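Local coordinates for protein probable porin (Pseudomonas aeruginosa, PDB 4FSP) that probably forms a beta-barrel channel of the OprD family in the outer membrane, through which small solutes would pass, at residues Asp203-Ile206 and Trp210-Ser213; Tyr214-Leu219 and Ala224-Gly229; Gly232-Gly235 and Ser240-Ser243. All blocks are in the same frame, centred on the assembly; numbering follows the deposited sequence.

Contact 1. Residues Asp203-Ile206 and Trp210-Ser213; sequences DYRI and WTGS. With C8E ((hydroxyethyloxy)tri(ethyloxy)octane), chain J.
Asp203 and Ser213 face each other as an antiparallel non-hydrogen-bonded pair, their CA atoms 4.3 Å apart; no backbone bond joins them, and the side chains add one. Ser213 OG gives its proton to Asp203 OD1 at 2.7 Å, meeting the anti lone pair, away from OD2. Both first torsions set the polar group beside its own backbone N (Asp203 chi1 -57°, Ser213 chi1 -58°). OD1 takes a second hydrogen bond from His215 NE2, so two donors grip OD1, which should restrict the carboxylate's rotation.

On the same face of the sheet, Arg205 bends at chi2 and chi3 and brings its guanidinium back across Thr211. The bond from Arg205 NH1 to Thr211 OG1 is weak, 3.3 Å with an N-H...O angle of 127°, and Pro208 O in the connecting turn accepts a bond from NH2.

The face of Tyr204 and Gly212 lies against the detergent C8E (chain J). Tyr204 N bonds Gly212 O at 2.8 Å. Gly212 N returns to Tyr204 O at 3.0 Å. Having no side chain, Gly212 lets Ile206 CD1, at the corner of the chain, come to 3.5 Å from its N. Ile206 CG2 approaches the detergent's O9 at 3.8 Å, while C6 sits at the edge of the Tyr204 ring.

Residues 203-206 and 210-213 form the turn end of the hairpin of strands 193-205 and 210-219, closed by Ile206 N to Trp210 O (2.8 Å). Asp203 and Arg205 bond onward through their backbones to Ser159 and Gly157, and Thr211 and Ser213 to Lys231 and Gly229 of strand 223-235.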
loop_
_atom_site.group_PDB
_atom_site.type_symbol
_atom_site.label_atom_id
_atom_site.label_comp_id
_atom_site.label_asym_id
_atom_site.label_seq_id
_atom_site.Cartn_x
_atom_site.Cartn_y
_atom_site.Cartn_z
ATOM N N ASP A 203 -9.655 4.781 13.804
ATOM C CA ASP A 203 -10.540 4.739 12.650
ATOM C C ASP A 203 -11.940 4.603 13.215
ATOM O O ASP A 203 -12.191 3.737 14.054
ATOM C CB ASP A 203 -10.220 3.540 11.750
ATOM C CG ASP A 203 -8.775 3.532 11.273
ATOM O OD1 ASP A 203 -8.433 4.336 10.379
ATOM O OD2 ASP A 203 -7.982 2.713 11.780
ATOM N N TYR A 204 -12.846 5.468 12.770
ATOM C CA TYR A 204 -14.147 5.602 13.414
ATOM C C TYR A 204 -15.277 5.516 12.409
ATOM O O TYR A 204 -15.298 6.266 11.422
ATOM C CB TYR A 204 -14.219 6.932 14.165
ATOM C CG TYR A 204 -15.583 7.249 14.728
ATOM C CD1 TYR A 204 -16.221 6.362 15.575
ATOM C CD2 TYR A 204 -16.217 8.444 14.433
ATOM C CE1 TYR A 204 -17.456 6.643 16.104
ATOM C CE2 TYR A 204 -17.462 8.734 14.956
ATOM C CZ TYR A 204 -18.073 7.821 15.794
ATOM O OH TYR A 204 -19.309 8.071 16.339
ATOM N N ARG A 205 -16.213 4.598 12.661
ATOM C CA ARG A 205 -17.398 4.467 11.825
ATOM C C ARG A 205 -18.365 5.562 12.234
ATOM O O ARG A 205 -19.001 5.473 13.281
ATOM C CB ARG A 205 -18.055 3.099 12.014
ATOM C CG ARG A 205 -17.126 1.930 11.771
ATOM C CD ARG A 205 -16.882 1.701 10.282
ATOM N NE ARG A 205 -17.977 0.983 9.625
ATOM C CZ ARG A 205 -18.831 1.536 8.766
ATOM N NH1 ARG A 205 -18.720 2.820 8.451
ATOM N NH2 ARG A 205 -19.789 0.799 8.214
ATOM N N ILE A 206 -18.464 6.607 11.424
ATOM C CA ILE A 206 -19.340 7.721 11.750
ATOM C C ILE A 206 -20.783 7.335 11.478
ATOM O O ILE A 206 -21.700 7.725 12.194
ATOM C CB ILE A 206 -18.997 8.940 10.885
ATOM C CG1 ILE A 206 -17.548 9.365 11.140
ATOM C CG2 ILE A 206 -19.974 10.084 11.143
ATOM C CD1 ILE A 206 -16.904 10.072 9.967
ATOM N N TRP A 210 -19.871 6.060 6.171
ATOM C CA TRP A 210 -18.866 7.090 6.459
ATOM C C TRP A 210 -17.864 6.689 7.522
ATOM O O TRP A 210 -18.232 6.222 8.610
ATOM C CB TRP A 210 -19.536 8.420 6.836
ATOM C CG TRP A 210 -20.315 8.968 5.703
ATOM C CD1 TRP A 210 -21.592 8.646 5.361
ATOM C CD2 TRP A 210 -19.852 9.905 4.712
ATOM N NE1 TRP A 210 -21.963 9.338 4.232
ATOM C CE2 TRP A 210 -20.918 10.113 3.815
ATOM C CE3 TRP A 210 -18.652 10.582 4.509
ATOM C CZ2 TRP A 210 -20.812 10.981 2.725
ATOM C CZ3 TRP A 210 -18.548 11.436 3.423
ATOM C CH2 TRP A 210 -19.625 11.629 2.547
ATOM N N THR A 211 -16.591 6.893 7.209
ATOM C CA THR A 211 -15.525 6.581 8.147
ATOM C C THR A 211 -14.510 7.722 8.192
ATOM O O THR A 211 -14.112 8.263 7.152
ATOM C CB THR A 211 -14.808 5.269 7.724
ATOM O OG1 THR A 211 -15.763 4.202 7.715
ATOM C CG2 THR A 211 -13.700 4.919 8.708
ATOM N N GLY A 212 -14.097 8.091 9.398
ATOM C CA GLY A 212 -13.059 9.088 9.573
ATOM C C GLY A 212 -11.862 8.458 10.254
ATOM O O GLY A 212 -12.031 7.608 11.137
ATOM N N SER A 213 -10.658 8.866 9.855
ATOM C CA SER A 213 -9.444 8.303 10.424
ATOM C C SER A 213 -8.421 9.370 10.794
ATOM O O SER A 213 -8.256 10.361 10.080
ATOM C CB SER A 213 -8.789 7.358 9.409
ATOM O OG SER A 213 -9.691 6.335 9.040
HETATM C C1 C8E J . -10.279 10.938 13.279
HETATM C C2 C8E J . -11.664 10.774 13.881
HETATM C C3 C8E J . -12.627 11.232 12.791
HETATM C C4 C8E J . -13.413 12.443 13.273
HETATM C C5 C8E J . -14.605 12.638 12.317
HETATM C C6 C8E J . -15.881 12.739 13.174
HETATM C C7 C8E J . -17.106 13.152 12.331
HETATM C C8 C8E J . -18.247 13.336 13.336
HETATM O O9 C8E J . -19.531 13.547 12.701
HETATM C C10 C8E J . -20.510 13.375 13.745
HETATM C C11 C8E J . -21.912 13.471 13.170
HETATM O O12 C8E J . -22.604 12.369 13.803
#

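Contact 2. Residues Tyr214-Leu219 and Ala224-Gly229; sequences YHYGEL and AQHFLG. With C8E ((hydroxyethyloxy)tri(ethyloxy)octane), chain G; C8E ((hydroxyethyloxy)tri(ethyloxy)octane), chain I; C8E ((hydroxyethyloxy)tri(ethyloxy)octane), chain J.
The beta hairpin of strands 210-219 and 223-235 brings Tyr214, Tyr216 and His226 together on one face of the sheet. Tyr214 OH and His226 ND1 share a 2.7 Å hydrogen bond in which either may be the donor; the nitrogen lies in the plane of the phenol, at its edge. With CG anti to the backbone N (chi1 169°), the Tyr214 ring leans over the neighbouring strand and reaches the imidazole.

Tyr216 presents its edge to the face of the same imidazole. The planes meet at 61° with centroids 5.0 Å apart, an offset edge-to-face pair in which Tyr216 CD1 comes to 3.4 Å from His226 CE1. The far end of Tyr216 passes Ala224 CB, and its OH donates to Glu218 OE1 at 2.5 Å, on the anti side but tilted out of the carboxylate plane.

This face of the porin barrel wall is probably the lipid-facing one, with detergent where membrane lipid would be expected: C8 of C8E (chain G) lies over the centre of the Tyr216 ring, and C7 of C8E (chain I) 3.9 Å above the plane of Tyr214. On the opposite face, His215 and Phe227 run side by side, with CD2 and CD1 respectively 4.2 Å apart. Both reach Pro131. Gln225 on this face sends NE2 to Ser250 OG and Pro294 O, while backbone pairs His215-Phe227 and Gly217-Gln225 hold the register.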
loop_
_atom_site.group_PDB
_atom_site.type_symbol
_atom_site.label_atom_id
_atom_site.label_comp_id
_atom_site.label_asym_id
_atom_site.label_seq_id
_atom_site.Cartn_x
_atom_site.Cartn_y
_atom_site.Cartn_z
ATOM N N TYR A 214 -7.720 9.136 11.899
ATOM C CA TYR A 214 -6.534 9.903 12.254
ATOM C C TYR A 214 -5.370 8.942 12.469
ATOM O O TYR A 214 -5.513 7.933 13.170
ATOM C CB TYR A 214 -6.748 10.720 13.539
ATOM C CG TYR A 214 -5.445 11.287 14.018
ATOM C CD1 TYR A 214 -4.975 12.491 13.524
ATOM C CD2 TYR A 214 -4.645 10.585 14.916
ATOM C CE1 TYR A 214 -3.748 12.999 13.937
ATOM C CE2 TYR A 214 -3.423 11.066 15.310
ATOM C CZ TYR A 214 -2.978 12.277 14.831
ATOM O OH TYR A 214 -1.753 12.749 15.261
ATOM N N HIS A 215 -4.209 9.255 11.904
ATOM C CA HIS A 215 -3.020 8.429 12.141
ATOM C C HIS A 215 -1.773 9.279 12.298
ATOM O O HIS A 215 -1.615 10.320 11.636
ATOM C CB HIS A 215 -2.821 7.404 11.024
ATOM C CG HIS A 215 -3.900 6.369 10.982
ATOM N ND1 HIS A 215 -3.734 5.107 11.498
ATOM C CD2 HIS A 215 -5.177 6.433 10.529
ATOM C CE1 HIS A 215 -4.855 4.419 11.343
ATOM N NE2 HIS A 215 -5.750 5.206 10.774
ATOM N N TYR A 216 -0.900 8.830 13.194
ATOM C CA TYR A 216 0.356 9.505 13.470
ATOM C C TYR A 216 1.499 8.540 13.173
ATOM O O TYR A 216 1.448 7.371 13.556
ATOM C CB TYR A 216 0.413 9.942 14.936
ATOM C CG TYR A 216 1.721 10.581 15.294
ATOM C CD1 TYR A 216 1.937 11.935 15.066
ATOM C CD2 TYR A 216 2.752 9.835 15.851
ATOM C CE1 TYR A 216 3.141 12.527 15.385
ATOM C CE2 TYR A 216 3.957 10.413 16.173
ATOM C CZ TYR A 216 4.151 11.765 15.931
ATOM O OH TYR A 216 5.349 12.367 16.249
ATOM N N GLY A 217 2.526 9.021 12.490
ATOM C CA GLY A 217 3.681 8.197 12.219
ATOM C C GLY A 217 4.934 9.013 12.433
ATOM O O GLY A 217 4.971 10.210 12.126
ATOM N N GLU A 218 5.980 8.373 12.938
ATOM C CA GLU A 218 7.214 9.094 13.202
ATOM C C GLU A 218 8.409 8.200 12.949
ATOM O O GLU A 218 8.576 7.185 13.631
ATOM C CB GLU A 218 7.223 9.585 14.667
ATOM C CG GLU A 218 8.520 10.259 15.087
ATOM C CD GLU A 218 8.494 10.765 16.519
ATOM O OE1 GLU A 218 7.396 11.085 17.033
ATOM O OE2 GLU A 218 9.577 10.835 17.139
ATOM N N LEU A 219 9.228 8.556 11.960
ATOM C CA LEU A 219 10.529 7.920 11.807
ATOM C C LEU A 219 11.463 8.722 12.682
ATOM O O LEU A 219 11.811 9.856 12.341
ATOM C CB LEU A 219 11.014 7.984 10.360
ATOM C CG LEU A 219 12.400 7.362 10.124
ATOM C CD1 LEU A 219 12.384 5.836 10.395
ATOM C CD2 LEU A 219 12.848 7.649 8.696
ATOM N N ALA A 224 7.875 13.407 11.477
ATOM C CA ALA A 224 6.596 12.951 12.004
ATOM C C ALA A 224 5.550 13.380 10.999
ATOM O O ALA A 224 5.654 14.461 10.425
ATOM C CB ALA A 224 6.300 13.592 13.352
ATOM N N GLN A 225 4.537 12.547 10.788
ATOM C CA GLN A 225 3.469 12.886 9.859
ATOM C C GLN A 225 2.113 12.686 10.521
ATOM O O GLN A 225 1.870 11.653 11.137
ATOM C CB GLN A 225 3.583 12.030 8.600
ATOM C CG GLN A 225 2.412 12.099 7.624
ATOM C CD GLN A 225 2.740 11.369 6.313
ATOM O OE1 GLN A 225 2.116 10.353 5.966
ATOM N NE2 GLN A 225 3.736 11.880 5.591
ATOM N N HIS A 226 1.247 13.692 10.414
ATOM C CA HIS A 226 -0.127 13.573 10.895
ATOM C C HIS A 226 -1.017 13.327 9.688
ATOM O O HIS A 226 -0.858 13.977 8.659
ATOM C CB HIS A 226 -0.581 14.861 11.601
ATOM C CG HIS A 226 0.167 15.165 12.863
ATOM N ND1 HIS A 226 -0.221 14.683 14.097
ATOM C CD2 HIS A 226 1.269 15.920 13.090
ATOM C CE1 HIS A 226 0.612 15.118 15.021
ATOM N NE2 HIS A 226 1.528 15.877 14.439
ATOM N N PHE A 227 -1.943 12.383 9.811
ATOM C CA PHE A 227 -2.882 12.091 8.731
ATOM C C PHE A 227 -4.306 12.228 9.226
ATOM O O PHE A 227 -4.631 11.769 10.331
ATOM C CB PHE A 227 -2.689 10.655 8.211
ATOM C CG PHE A 227 -3.800 10.187 7.309
ATOM C CD1 PHE A 227 -4.946 9.581 7.834
ATOM C CD2 PHE A 227 -3.717 10.370 5.936
ATOM C CE1 PHE A 227 -5.983 9.161 6.996
ATOM C CE2 PHE A 227 -4.758 9.947 5.087
ATOM C CZ PHE A 227 -5.890 9.338 5.620
ATOM N N LEU A 228 -5.172 12.801 8.387
ATOM C CA LEU A 228 -6.606 12.864 8.683
ATOM C C LEU A 228 -7.345 12.541 7.411
ATOM O O LEU A 228 -7.048 13.110 6.361
ATOM C CB LEU A 228 -7.020 14.253 9.181
ATOM C CG LEU A 228 -8.494 14.408 9.584
ATOM C CD1 LEU A 228 -8.830 13.487 10.772
ATOM C CD2 LEU A 228 -8.810 15.861 9.944
ATOM N N GLY A 229 -8.303 11.625 7.496
ATOM C CA GLY A 229 -8.989 11.166 6.306
ATOM C C GLY A 229 -10.473 10.907 6.500
ATOM O O GLY A 229 -10.946 10.634 7.603
HETATM C C1 C8E G . 8.157 14.506 18.122
HETATM C C2 C8E G . 7.613 14.390 19.534
HETATM C C3 C8E G . 6.258 15.069 19.592
HETATM C C4 C8E G . 5.244 14.125 20.215
HETATM C C5 C8E G . 4.020 14.020 19.322
HETATM C C6 C8E G . 3.235 12.757 19.633
HETATM C C7 C8E G . 1.797 12.913 19.158
HETATM C C8 C8E G . 1.134 11.557 19.002
HETATM O O9 C8E G . -0.204 11.588 19.456
HETATM C C10 C8E G . -1.061 10.834 18.623
HETATM C C11 C8E G . -2.191 10.221 19.443
HETATM O O12 C8E G . -3.077 9.533 18.589
HETATM C C13 C8E G . -4.105 8.867 19.291
HETATM C C14 C8E G . -4.649 7.706 18.463
HETATM C C4 C8E I . -8.252 11.663 17.832
HETATM C C5 C8E I . -7.189 12.595 17.271
HETATM C C6 C8E I . -5.960 12.709 18.166
HETATM C C7 C8E I . -5.118 13.876 17.663
HETATM C C8 C8E I . -3.841 14.103 18.461
HETATM O O9 C8E I . -2.970 14.944 17.727
HETATM C C10 C8E I . -1.999 15.581 18.537
HETATM C C11 C8E I . -0.988 16.290 17.646
HETATM O O12 C8E I . 0.127 16.772 18.373
HETATM C C1 C8E J . -10.279 10.938 13.279
HETATM C C2 C8E J . -11.664 10.774 13.881
HETATM C C3 C8E J . -12.627 11.232 12.791
HETATM C C4 C8E J . -13.413 12.443 13.273
HETATM C C5 C8E J . -14.605 12.638 12.317
HETATM C C6 C8E J . -15.881 12.739 13.174
HETATM C C7 C8E J . -17.106 13.152 12.331
HETATM C C8 C8E J . -18.247 13.336 13.336
HETATM O O9 C8E J . -19.531 13.547 12.701
HETATM C C10 C8E J . -20.510 13.375 13.745
HETATM C C11 C8E J . -21.912 13.471 13.170
HETATM O O12 C8E J . -22.604 12.369 13.803
#

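Contact 3. Residues Gly232-Gly235 and Ser240-Ser243; sequences GRIG and SLES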
loop_
_atom_site.group_PDB
_atom_site.type_symbol
_atom_site.label_atom_id
_atom_site.label_comp_id
_atom_site.label_asym_id
_atom_site.label_seq_id
_atom_site.Cartn_x
_atom_site.Cartn_y
_atom_site.Cartn_z
ATOM N N GLY A 232 -16.502 8.260 2.234
ATOM C CA GLY A 232 -17.952 8.185 2.219
ATOM C C GLY A 232 -18.522 7.600 0.938
ATOM O O GLY A 232 -17.865 7.655 -0.112
ATOM N N ARG A 233 -19.732 7.034 1.028
ATOM C CA ARG A 233 -20.459 6.507 -0.135
ATOM C C ARG A 233 -21.905 6.969 -0.072
ATOM O O ARG A 233 -22.524 6.888 0.980
ATOM C CB ARG A 233 -20.476 4.971 -0.131
ATOM C CG ARG A 233 -19.215 4.311 0.382
ATOM C CD ARG A 233 -18.057 4.559 -0.567
ATOM N NE ARG A 233 -16.747 4.222 -0.011
ATOM C CZ ARG A 233 -16.149 3.046 -0.175
ATOM N NH1 ARG A 233 -16.748 2.087 -0.867
ATOM N NH2 ARG A 233 -14.955 2.826 0.359
ATOM N N ILE A 234 -22.452 7.438 -1.187
ATOM C CA ILE A 234 -23.895 7.665 -1.271
ATOM C C ILE A 234 -24.449 6.861 -2.444
ATOM O O ILE A 234 -23.722 6.585 -3.397
ATOM C CB ILE A 234 -24.244 9.157 -1.447
ATOM C CG1 ILE A 234 -23.962 9.610 -2.876
ATOM C CG2 ILE A 234 -23.458 10.011 -0.468
ATOM C CD1 ILE A 234 -24.187 11.081 -3.088
ATOM N N GLY A 235 -25.720 6.471 -2.378
ATOM C CA GLY A 235 -26.313 5.686 -3.451
ATOM C C GLY A 235 -26.913 6.581 -4.516
ATOM O O GLY A 235 -27.436 7.647 -4.192
ATOM N N SER A 240 -23.344 4.030 -7.195
ATOM C CA SER A 240 -22.821 4.737 -6.032
ATOM C C SER A 240 -21.700 5.712 -6.345
ATOM O O SER A 240 -20.972 5.566 -7.328
ATOM C CB SER A 240 -22.363 3.760 -4.946
ATOM O OG SER A 240 -21.339 2.914 -5.424
ATOM N N LEU A 241 -21.589 6.715 -5.484
ATOM C CA LEU A 241 -20.567 7.737 -5.564
ATOM C C LEU A 241 -19.734 7.613 -4.294
ATOM O O LEU A 241 -20.278 7.619 -3.184
ATOM C CB LEU A 241 -21.226 9.118 -5.640
ATOM C CG LEU A 241 -20.300 10.322 -5.782
ATOM C CD1 LEU A 241 -19.309 10.037 -6.888
ATOM C CD2 LEU A 241 -21.112 11.565 -6.095
ATOM N N GLU A 242 -18.424 7.472 -4.461
ATOM C CA GLU A 242 -17.521 7.307 -3.338
ATOM C C GLU A 242 -16.550 8.474 -3.295
ATOM O O GLU A 242 -16.167 9.016 -4.333
ATOM C CB GLU A 242 -16.733 6.000 -3.475
ATOM C CG GLU A 242 -17.574 4.829 -3.967
ATOM C CD GLU A 242 -16.745 3.584 -4.251
ATOM O OE1 GLU A 242 -15.531 3.715 -4.517
ATOM O OE2 GLU A 242 -17.306 2.471 -4.204
ATOM N N SER A 243 -16.140 8.848 -2.092
ATOM C CA SER A 243 -15.223 9.961 -1.923
ATOM C C SER A 243 -14.172 9.530 -0.937
ATOM O O SER A 243 -14.449 8.740 -0.038
ATOM C CB SER A 243 -15.961 11.175 -1.380
ATOM O OG SER A 243 -16.852 10.761 -0.352
#
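Arg233 leans across the strand pair onto Glu242, its partner in an antiparallel non-hydrogen-bonded pair. Its CB starts 4.0 Å from Leu241 O. The chain then bends at chi2 (-67°), which swings CD over the aliphatic part of the glutamate: CD lies 3.4 Å from Glu242 CG and nearly as close to CB. NE continues along the same methylenes, near Glu242 CB. Only at the tip do the charges meet, where NH1 stands 3.4 Å from Glu242 OE2. OE2 stands off the plane of the guanidinium, not in line with any of its N-H bonds, so the attraction in this salt bridge is purely electrostatic. OE1 sits over one face of the guanidinium, toward its rim, and the two flat groups are turned 42° from each other. The carboxylate has another positive partner, since OE1 forms its own salt bridge with Arg273; two arginines would be expected to favour its ionised form.

The opposite face is apolar around Ile234 and Leu241, which run side by side with Ile234 CG1 3.9 Å from Leu241 CB. Beneath these side chains the backbone pairs directly: Ile234 N bonds Leu241 O at 3.0 Å, and Leu241 N returns to Ile234 O at the same length and an N-H...O angle of 170°. Gly232 and Ser243 form the next hydrogen-bonded pair.

These segments close the hairpin of strands 223-235 and 240-252. Strand 262-273 continues the wall of the porin beta barrel: Leu241 and Ser243 touch Leu270, while Ser240 and Glu242 bond through their backbones to Arg273 and Thr271.

The three contacts follow one another along the chain as successive strand pairs of the barrel wall. Contacts 1 and 2 share strand 210-219, with centres about 16 Å apart; they join where Asp203 OD1 meets His215 NE2 at 2.8 Å and Ser213 O meets Gly229 N at 2.9 Å, both probable hydrogen bonds. C8E (chain J) touches both on the detergent-covered face. Contacts 2 and 3 share strand 223-235 but lie about 25 Å apart between centres and do not touch beyond adjoining in sequence. Contact 1 instead reaches contact 3, about 14 Å away between centres, through Trp210, whose CE3 packs 3.4 Å from Gly232 CA.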